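Local coordinates for YfkN protein (Bacillus subtilis subsp. subtilis, PDB 3GVE) that belongs to the calcineurin-like phosphoesterase family of metal-binding proteins and carries a manganese and a magnesium ion side by side, at residues 15-23 with 278-286; 107-115 with 175-186. All coordinates share one frame; numbering follows the deposited sequence. Where two conformers were deposited one is given.

In the fold
From the N terminus, strand 9-17 runs into the loop that carries Asp-19 and His-21, the first half of contact 1. Its partner, 278-286, comes more than 250 residues later, where strand 275-280 gives way to strand 286-297, so contact 1 closes a very long loop and joins the two sheets of the fold. Contact 2 is nested wholly inside that loop: 107-115, leading into helix 115-123, meets the short helices 175-178 and 180-183. The centres of the two contacts are about 22 Å apart, yet they touch through the rings of His-21 and His-109, and a single water binds both the manganese ion and the magnesium ion.

Contact 1: residues 15-23 with 278-286; sequences LATTDIHAN and VMPSSWGKY. With MN (manganese (II) ion), chain C.
Trp-283 meets the manganese-binding loop first through its backbone: its N donates to Asp-19 O at 2.7 Å, nearly straight at 165°, though from above the carbonyl plane. From there the side chain can be followed outward. At CB, chi1 of -65° sets CG anti to the carbonyl carbon, which lays the indole alongside the 20-23 turn. The end of the Asn-23 side chain lies over one face of the indole, while Asp-19 O lies at the edge, 3.4 Å from Trp-283 CD1. On the rim of the five-membered ring, Trp-283 NE1 comes within 3.8 Å of His-21 CB; the indole and imidazole meet rim to rim, their planes 67° apart.

The same loop supplies Asp-19 OD1 and His-21 NE2 to the manganese ion, with Asp-64 and His-251 completing the protein ligands. Thr-18 OG1 donates to Asp-19 OD2, and Thr-18 CG2 packs on Pro-280 CD at 3.7 Å. A water donates to Thr-18 O and Pro-280 O and accepts from Gly-284 N, so it bridges the two segments.

Strand 57-61 flanks 15-17 within one sheet, with strand 286-297 also paired to it; Ala-16 and Val-278 both pack on Ile-246 of strand 244-247, in the other sheet, and Phe-38 meets the Trp-283 indole edge-to-face.

Contact 2: residues 107-115 with 175-186; sequences GNHEFNYGL and IMTWDKKNLEGQ. With MG (magnesium ion), chain D.
Asn-108, Phe-111, Asn-112 and Leu-115 join a metal-site loop to two short helices through a partly buried, mixed polar and apolar contact. The loop follows strand 104-105 and leads into helix 115-123; opposite it lie helices 175-178 and 180-183, with Asp-179 between them.

At the metal end, a chi1 of 43° swings the Asn-108 amide to the magnesium ion, which its OD1 binds at 2.1 Å. CB of Asn-108 packs 3.4 Å from Trp-178 CE3, the amide and indole planes 50° apart. Ile-175 CG2 also touches that CB, while its CD1 reaches over one face of the Phe-111 ring in a CH-pi contact, 3.9 Å from the centroid. Further along, Leu-115 CD2 meets Leu-183 CD2 at 3.7 Å.

The polar centre is Asp-179. Asn-112 ND2 donates to its OD2 at 2.8 Å, on the syn side of the carboxylate and within the amide's own plane; a water ties this same oxygen to Asn-108 O. The other end of the Asn-112 amide is held as well, since His-109 ND1 donates to Asn-112 OD1 at 2.7 Å, in the imidazole plane. Asn-182 ND2 gives Phe-111 O a bond of 3.2 Å in the carbonyl plane, and that oxygen also accepts from Gly-114 N.

Asp-179 thus lies two hydrogen bonds back from the His-109 ring: with both ends bonded, the Asn-112 amide has its rotation fixed and links the carboxylate to that ring. The carboxylate probably polarises this chain of bonds. On the far side, His-109 NE2 is hydrogen-bonded to a citric acid molecule, probably from the crystallisation liquor, which also bonds to Asn-108 ND2.

Contact 1: residues 15-23 with 278-286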
loop_
_atom_site.group_PDB
_atom_site.type_symbol
_atom_site.label_atom_id
_atom_site.label_comp_id
_atom_site.label_asym_id
_atom_site.label_seq_id
_atom_site.Cartn_x
_atom_site.Cartn_y
_atom_site.Cartn_z
ATOM N N LEU A 15 2.048 25.269 5.448
ATOM C CA LEU A 15 1.692 24.221 4.483
ATOM C C LEU A 15 2.405 22.935 4.872
ATOM O O LEU A 15 3.547 22.990 5.276
ATOM C CB LEU A 15 2.122 24.642 3.087
ATOM C CG LEU A 15 1.687 26.047 2.639
ATOM C CD1 LEU A 15 2.174 26.286 1.215
ATOM C CD2 LEU A 15 0.176 26.227 2.727
ATOM N N ALA A 16 1.727 21.793 4.748
ATOM C CA ALA A 16 2.268 20.530 5.266
ATOM C C ALA A 16 2.026 19.326 4.380
ATOM O O ALA A 16 0.901 19.121 3.894
ATOM C CB ALA A 16 1.692 20.236 6.657
ATOM N N THR A 17 3.076 18.513 4.213
ATOM C CA THR A 17 2.895 17.182 3.575
ATOM C C THR A 17 3.113 16.114 4.615
ATOM O O THR A 17 3.759 16.360 5.702
ATOM C CB THR A 17 3.868 17.019 2.401
ATOM O OG1 THR A 17 5.216 17.353 2.833
ATOM C CG2 THR A 17 3.483 17.926 1.264
ATOM N N THR A 18 2.548 14.946 4.389
ATOM C CA THR A 18 2.788 13.807 5.260
ATOM C C THR A 18 2.674 12.502 4.492
ATOM O O THR A 18 1.932 12.406 3.534
ATOM C CB THR A 18 1.799 13.777 6.479
ATOM O OG1 THR A 18 2.301 12.897 7.505
ATOM C CG2 THR A 18 0.386 13.341 6.056
ATOM N N ASP A 19 3.395 11.494 4.955
ATOM C CA ASP A 19 3.274 10.143 4.420
ATOM C C ASP A 19 3.401 10.106 2.887
ATOM O O ASP A 19 2.713 9.382 2.200
ATOM C CB ASP A 19 1.980 9.470 4.925
ATOM C CG ASP A 19 2.008 9.230 6.425
ATOM O OD1 ASP A 19 2.461 8.142 6.838
ATOM O OD2 ASP A 19 1.584 10.137 7.178
ATOM N N ILE A 20 4.389 10.833 2.329
ATOM C CA ILE A 20 4.633 10.930 0.881
ATOM C C ILE A 20 5.128 9.579 0.367
ATOM O O ILE A 20 4.812 9.194 -0.765
ATOM C CB ILE A 20 5.646 12.083 0.599
ATOM C CG1 ILE A 20 4.994 13.419 0.804
ATOM C CG2 ILE A 20 6.164 11.981 -0.812
ATOM C CD1 ILE A 20 3.972 13.781 -0.004
ATOM N N HIS A 21 5.892 8.883 1.188
ATOM C CA HIS A 21 6.345 7.512 0.962
ATOM C C HIS A 21 7.095 7.396 -0.375
ATOM O O HIS A 21 6.873 6.488 -1.164
ATOM C CB HIS A 21 5.164 6.523 1.068
ATOM C CG HIS A 21 4.811 6.161 2.479
ATOM N ND1 HIS A 21 5.641 5.413 3.277
ATOM C CD2 HIS A 21 3.731 6.463 3.239
ATOM C CE1 HIS A 21 5.084 5.259 4.464
ATOM N NE2 HIS A 21 3.928 5.891 4.474
ATOM N N ALA A 22 7.984 8.357 -0.602
ATOM C CA ALA A 22 8.921 8.356 -1.751
ATOM C C ALA A 22 8.249 8.528 -3.111
ATOM O O ALA A 22 8.876 8.374 -4.143
ATOM C CB ALA A 22 9.819 7.102 -1.746
ATOM N N ASN A 23 6.973 8.874 -3.091
ATOM C CA ASN A 23 6.247 9.184 -4.325
ATOM C C ASN A 23 6.530 10.617 -4.797
ATOM O O ASN A 23 5.761 11.530 -4.552
ATOM C CB ASN A 23 4.737 8.938 -4.143
ATOM C CG ASN A 23 4.417 7.485 -3.814
ATOM O OD1 ASN A 23 3.956 7.162 -2.731
ATOM N ND2 ASN A 23 4.684 6.620 -4.734
ATOM N N VAL A 278 -4.048 19.398 11.098
ATOM C CA VAL A 278 -4.329 18.899 9.756
ATOM C C VAL A 278 -3.683 17.533 9.556
ATOM O O VAL A 278 -2.610 17.264 10.070
ATOM C CB VAL A 278 -3.875 19.898 8.646
ATOM C CG1 VAL A 278 -4.661 21.213 8.778
ATOM C CG2 VAL A 278 -2.361 20.141 8.692
HETATM N N MSE A 279 -4.357 16.695 8.783
HETATM C CA MSE A 279 -3.830 15.393 8.381
HETATM C C MSE A 279 -4.152 15.223 6.901
HETATM O O MSE A 279 -5.267 14.864 6.521
HETATM C CB MSE A 279 -4.444 14.242 9.189
HETATM C CG MSE A 279 -3.930 12.865 8.741
HETATM SE SE MSE A 279 -4.912 11.391 9.532
HETATM C CE MSE A 279 -4.346 11.592 11.361
ATOM N N PRO A 280 -3.162 15.502 6.069
ATOM C CA PRO A 280 -3.394 15.519 4.623
ATOM C C PRO A 280 -3.137 14.185 3.923
ATOM O O PRO A 280 -2.328 14.075 3.036
ATOM C CB PRO A 280 -2.431 16.602 4.137
ATOM C CG PRO A 280 -1.298 16.527 5.085
ATOM C CD PRO A 280 -1.931 16.236 6.429
ATOM N N SER A 281 -3.892 13.178 4.316
ATOM C CA SER A 281 -3.959 11.903 3.600
ATOM C C SER A 281 -2.572 11.239 3.534
ATOM O O SER A 281 -1.860 11.189 4.521
ATOM C CB SER A 281 -4.571 12.134 2.196
ATOM O OG SER A 281 -4.866 10.893 1.570
ATOM N N SER A 282 -2.229 10.696 2.378
ATOM C CA SER A 282 -0.934 10.064 2.165
ATOM C C SER A 282 -0.544 10.245 0.697
ATOM O O SER A 282 -1.363 10.602 -0.125
ATOM C CB SER A 282 -0.968 8.588 2.559
ATOM O OG SER A 282 -1.853 7.874 1.728
ATOM N N TRP A 283 0.733 10.042 0.411
ATOM C CA TRP A 283 1.287 10.020 -0.947
ATOM C C TRP A 283 1.157 11.340 -1.714
ATOM O O TRP A 283 1.251 11.364 -2.927
ATOM C CB TRP A 283 0.668 8.867 -1.767
ATOM C CG TRP A 283 0.991 7.493 -1.279
ATOM C CD1 TRP A 283 1.484 7.135 -0.083
ATOM C CD2 TRP A 283 0.818 6.286 -2.028
ATOM N NE1 TRP A 283 1.643 5.760 -0.026
ATOM C CE2 TRP A 283 1.236 5.221 -1.214
ATOM C CE3 TRP A 283 0.346 6.011 -3.310
ATOM C CZ2 TRP A 283 1.208 3.886 -1.644
ATOM C CZ3 TRP A 283 0.318 4.694 -3.735
ATOM C CH2 TRP A 283 0.750 3.653 -2.905
ATOM N N GLY A 284 0.930 12.426 -0.990
ATOM C CA GLY A 284 0.757 13.726 -1.607
ATOM C C GLY A 284 -0.629 13.987 -2.165
ATOM O O GLY A 284 -0.804 14.908 -2.914
ATOM N N LYS A 285 -1.619 13.193 -1.774
ATOM C CA LYS A 285 -2.990 13.359 -2.280
ATOM C C LYS A 285 -3.711 14.636 -1.810
ATOM O O LYS A 285 -4.652 15.088 -2.436
ATOM C CB LYS A 285 -3.833 12.114 -1.963
ATOM C CG LYS A 285 -3.375 10.851 -2.719
ATOM C CD LYS A 285 -4.096 9.595 -2.216
ATOM C CE LYS A 285 -3.616 8.322 -2.920
ATOM N NZ LYS A 285 -4.360 7.150 -2.375
ATOM N N TYR A 286 -3.234 15.199 -0.708
ATOM C CA TYR A 286 -3.755 16.432 -0.138
ATOM C C TYR A 286 -2.572 17.243 0.382
ATOM O O TYR A 286 -1.526 16.682 0.697
ATOM C CB TYR A 286 -4.683 16.125 1.033
ATOM C CG TYR A 286 -6.073 15.677 0.668
ATOM C CD1 TYR A 286 -7.150 16.527 0.825
ATOM C CD2 TYR A 286 -6.310 14.400 0.200
ATOM C CE1 TYR A 286 -8.444 16.115 0.507
ATOM C CE2 TYR A 286 -7.597 13.985 -0.120
ATOM C CZ TYR A 286 -8.643 14.847 0.037
ATOM O OH TYR A 286 -9.919 14.433 -0.282
HETATM MN MN MN C . 2.763 6.061 6.374
HETATM O O HOH W 1 -0.065 13.019 1.756
HETATM O O HOH W 2 0.912 15.624 1.658
HETATM O O HOH W 3 -1.299 10.282 7.157
HETATM O O HOH W 4 1.977 5.460 8.343
HETATM O O HOH W 5 2.964 3.824 6.351
#

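Contact 2: residues 107-115 with 175-186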
loop_
_atom_site.group_PDB
_atom_site.type_symbol
_atom_site.label_atom_id
_atom_site.label_comp_id
_atom_site.label_asym_id
_atom_site.label_seq_id
_atom_site.Cartn_x
_atom_site.Cartn_y
_atom_site.Cartn_z
ATOM N N GLY A 107 9.206 9.822 10.469
ATOM C CA GLY A 107 8.102 8.905 10.593
ATOM C C GLY A 107 8.731 7.521 10.893
ATOM O O GLY A 107 9.968 7.325 10.917
ATOM N N ASN A 108 7.844 6.563 11.205
ATOM C CA ASN A 108 8.374 5.213 11.535
ATOM C C ASN A 108 9.198 4.618 10.405
ATOM O O ASN A 108 10.191 3.925 10.589
ATOM C CB ASN A 108 7.264 4.227 11.978
ATOM C CG ASN A 108 6.002 4.298 11.113
ATOM O OD1 ASN A 108 5.346 5.327 10.950
ATOM N ND2 ASN A 108 5.733 3.205 10.460
ATOM N N HIS A 109 8.757 4.850 9.177
ATOM C CA HIS A 109 9.439 4.238 7.994
ATOM C C HIS A 109 10.829 4.843 7.728
ATOM O O HIS A 109 11.584 4.204 6.983
ATOM C CB HIS A 109 8.532 4.231 6.767
ATOM C CG HIS A 109 7.456 3.212 6.892
ATOM N ND1 HIS A 109 7.704 1.852 6.777
ATOM C CD2 HIS A 109 6.157 3.344 7.220
ATOM C CE1 HIS A 109 6.567 1.181 6.989
ATOM N NE2 HIS A 109 5.608 2.072 7.236
ATOM N N GLU A 110 11.158 5.985 8.325
ATOM C CA GLU A 110 12.506 6.529 8.198
ATOM C C GLU A 110 13.566 5.619 8.816
ATOM O O GLU A 110 14.711 5.754 8.487
ATOM C CB GLU A 110 12.573 7.936 8.828
ATOM C CG GLU A 110 12.456 9.107 7.824
ATOM C CD GLU A 110 11.076 9.228 7.233
ATOM O OE1 GLU A 110 10.108 9.132 7.989
ATOM O OE2 GLU A 110 10.958 9.410 6.034
ATOM N N PHE A 111 13.146 4.710 9.678
ATOM C CA PHE A 111 14.064 3.818 10.372
ATOM C C PHE A 111 14.279 2.480 9.681
ATOM O O PHE A 111 15.096 1.699 10.112
ATOM C CB PHE A 111 13.557 3.593 11.803
ATOM C CG PHE A 111 13.562 4.847 12.636
ATOM C CD1 PHE A 111 14.708 5.248 13.283
ATOM C CD2 PHE A 111 12.437 5.643 12.726
ATOM C CE1 PHE A 111 14.724 6.417 14.022
ATOM C CE2 PHE A 111 12.451 6.798 13.447
ATOM C CZ PHE A 111 13.584 7.183 14.096
ATOM N N ASN A 112 13.524 2.222 8.615
ATOM C CA ASN A 112 13.512 0.909 7.955
ATOM C C ASN A 112 14.868 0.504 7.365
ATOM O O ASN A 112 15.145 -0.663 7.208
ATOM C CB ASN A 112 12.497 0.862 6.796
ATOM C CG ASN A 112 11.028 0.878 7.221
ATOM O OD1 ASN A 112 10.186 0.920 6.354
ATOM N ND2 ASN A 112 10.728 0.834 8.505
ATOM N N TYR A 113 15.695 1.479 7.021
ATOM C CA TYR A 113 16.976 1.203 6.368
ATOM C C TYR A 113 18.161 1.374 7.318
ATOM O O TYR A 113 19.307 1.388 6.892
ATOM C CB TYR A 113 17.129 2.094 5.133
ATOM C CG TYR A 113 16.108 1.810 4.050
ATOM C CD1 TYR A 113 15.697 0.517 3.792
ATOM C CD2 TYR A 113 15.571 2.819 3.293
ATOM C CE1 TYR A 113 14.774 0.245 2.820
ATOM C CE2 TYR A 113 14.636 2.544 2.301
ATOM C CZ TYR A 113 14.256 1.255 2.069
ATOM O OH TYR A 113 13.339 0.991 1.092
ATOM N N GLY A 114 17.865 1.488 8.607
ATOM C CA GLY A 114 18.904 1.563 9.618
ATOM C C GLY A 114 19.251 2.977 10.039
ATOM O O GLY A 114 18.967 3.922 9.348
ATOM N N LEU A 115 19.888 3.102 11.191
ATOM C CA LEU A 115 20.215 4.396 11.775
ATOM C C LEU A 115 21.271 5.171 10.975
ATOM O O LEU A 115 21.198 6.371 10.883
ATOM C CB LEU A 115 20.678 4.225 13.224
ATOM C CG LEU A 115 19.579 3.804 14.224
ATOM C CD1 LEU A 115 20.187 3.330 15.547
ATOM C CD2 LEU A 115 18.602 4.956 14.499
ATOM N N ILE A 175 8.055 2.039 16.936
ATOM C CA ILE A 175 9.200 1.758 16.054
ATOM C C ILE A 175 10.114 0.692 16.691
ATOM O O ILE A 175 10.803 -0.007 16.017
ATOM C CB ILE A 175 10.024 3.031 15.685
ATOM C CG1 ILE A 175 10.663 3.672 16.917
ATOM C CG2 ILE A 175 9.170 4.043 14.921
ATOM C CD1 ILE A 175 11.671 4.805 16.553
HETATM N N MSE A 176 10.062 0.569 18.012
HETATM C CA MSE A 176 10.866 -0.435 18.709
HETATM C C MSE A 176 10.408 -1.853 18.362
HETATM O O MSE A 176 11.177 -2.789 18.448
HETATM C CB MSE A 176 10.792 -0.216 20.219
HETATM C CG MSE A 176 11.391 1.103 20.706
HETATM SE SE MSE A 176 13.196 1.511 20.063
HETATM C CE MSE A 176 14.136 -0.118 20.551
ATOM N N THR A 177 9.155 -1.992 17.963
ATOM C CA THR A 177 8.616 -3.246 17.455
ATOM C C THR A 177 8.811 -3.354 15.942
ATOM O O THR A 177 9.351 -4.315 15.447
ATOM C CB THR A 177 7.110 -3.354 17.785
ATOM O OG1 THR A 177 6.956 -3.361 19.201
ATOM C CG2 THR A 177 6.499 -4.637 17.223
ATOM N N TRP A 178 8.358 -2.345 15.212
ATOM C CA TRP A 178 8.413 -2.369 13.752
ATOM C C TRP A 178 9.831 -2.497 13.203
ATOM O O TRP A 178 10.031 -3.094 12.168
ATOM C CB TRP A 178 7.745 -1.111 13.182
ATOM C CG TRP A 178 6.296 -0.959 13.539
ATOM C CD1 TRP A 178 5.372 -1.948 13.662
ATOM C CD2 TRP A 178 5.613 0.266 13.783
ATOM N NE1 TRP A 178 4.147 -1.414 13.972
ATOM C CE2 TRP A 178 4.271 -0.053 14.066
ATOM C CE3 TRP A 178 6.009 1.605 13.821
ATOM C CZ2 TRP A 178 3.322 0.920 14.350
ATOM C CZ3 TRP A 178 5.063 2.566 14.110
ATOM C CH2 TRP A 178 3.741 2.220 14.376
ATOM N N ASP A 179 10.783 -1.881 13.893
ATOM C CA ASP A 179 12.203 -1.903 13.505
ATOM C C ASP A 179 13.080 -2.457 14.641
ATOM O O ASP A 179 14.159 -1.977 14.910
ATOM C CB ASP A 179 12.679 -0.515 13.037
ATOM C CG ASP A 179 12.642 -0.378 11.533
ATOM O OD1 ASP A 179 13.244 -1.220 10.852
ATOM O OD2 ASP A 179 11.992 0.543 11.029
ATOM N N LYS A 180 12.573 -3.493 15.295
ATOM C CA LYS A 180 13.322 -4.186 16.342
ATOM C C LYS A 180 14.784 -4.528 15.943
ATOM O O LYS A 180 15.705 -4.231 16.667
ATOM C CB LYS A 180 12.576 -5.444 16.774
ATOM C CG LYS A 180 13.218 -6.162 17.954
ATOM C CD LYS A 180 12.263 -7.176 18.574
ATOM C CE LYS A 180 12.946 -8.016 19.630
ATOM N NZ LYS A 180 13.701 -9.070 18.936
ATOM N N LYS A 181 14.978 -5.109 14.774
ATOM C CA LYS A 181 16.324 -5.498 14.344
ATOM C C LYS A 181 17.244 -4.285 14.248
ATOM O O LYS A 181 18.377 -4.329 14.680
ATOM C CB LYS A 181 16.284 -6.275 13.023
ATOM C CG LYS A 181 17.642 -6.757 12.520
ATOM C CD LYS A 181 17.490 -7.671 11.310
ATOM C CE LYS A 181 18.470 -8.855 11.345
ATOM N NZ LYS A 181 18.482 -9.656 10.081
ATOM N N ASN A 182 16.742 -3.194 13.680
ATOM C CA ASN A 182 17.573 -1.995 13.510
ATOM C C ASN A 182 17.749 -1.151 14.753
ATOM O O ASN A 182 18.660 -0.344 14.824
ATOM C CB ASN A 182 17.002 -1.083 12.417
ATOM C CG ASN A 182 17.214 -1.617 11.027
ATOM O OD1 ASN A 182 18.127 -2.379 10.784
ATOM N ND2 ASN A 182 16.357 -1.208 10.097
ATOM N N LEU A 183 16.856 -1.313 15.725
ATOM C CA LEU A 183 16.794 -0.378 16.840
ATOM C C LEU A 183 17.055 -0.936 18.238
ATOM O O LEU A 183 17.491 -0.204 19.099
ATOM C CB LEU A 183 15.453 0.362 16.843
ATOM C CG LEU A 183 15.144 1.127 15.546
ATOM C CD1 LEU A 183 13.818 1.867 15.740
ATOM C CD2 LEU A 183 16.266 2.114 15.216
ATOM N N GLU A 184 16.762 -2.215 18.451
ATOM C CA GLU A 184 16.939 -2.811 19.771
ATOM C C GLU A 184 18.373 -2.646 20.266
ATOM O O GLU A 184 19.316 -2.938 19.553
ATOM C CB GLU A 184 16.552 -4.290 19.738
ATOM C CG GLU A 184 16.547 -4.981 21.093
ATOM C CD GLU A 184 16.022 -6.396 21.011
ATOM O OE1 GLU A 184 16.343 -7.097 20.044
ATOM O OE2 GLU A 184 15.272 -6.783 21.905
ATOM N N GLY A 185 18.518 -2.133 21.476
ATOM C CA GLY A 185 19.842 -1.919 22.036
ATOM C C GLY A 185 20.555 -0.652 21.581
ATOM O O GLY A 185 21.634 -0.342 22.069
ATOM N N GLN A 186 19.937 0.087 20.662
ATOM C CA GLN A 186 20.558 1.277 20.081
ATOM C C GLN A 186 19.858 2.600 20.385
ATOM O O GLN A 186 20.500 3.623 20.454
ATOM C CB GLN A 186 20.691 1.101 18.575
ATOM C CG GLN A 186 21.484 -0.122 18.190
ATOM C CD GLN A 186 22.018 -0.051 16.790
ATOM O OE1 GLN A 186 22.777 0.837 16.454
ATOM N NE2 GLN A 186 21.606 -0.980 15.966
HETATM MG MG MG D . 3.810 6.128 9.810
HETATM O O HOH W 6 9.761 1.644 12.182
HETATM O O HOH W 7 12.624 -2.579 8.633
HETATM O O HOH W 8 20.253 0.606 12.728
HETATM O O HOH W 4 1.977 5.460 8.343
#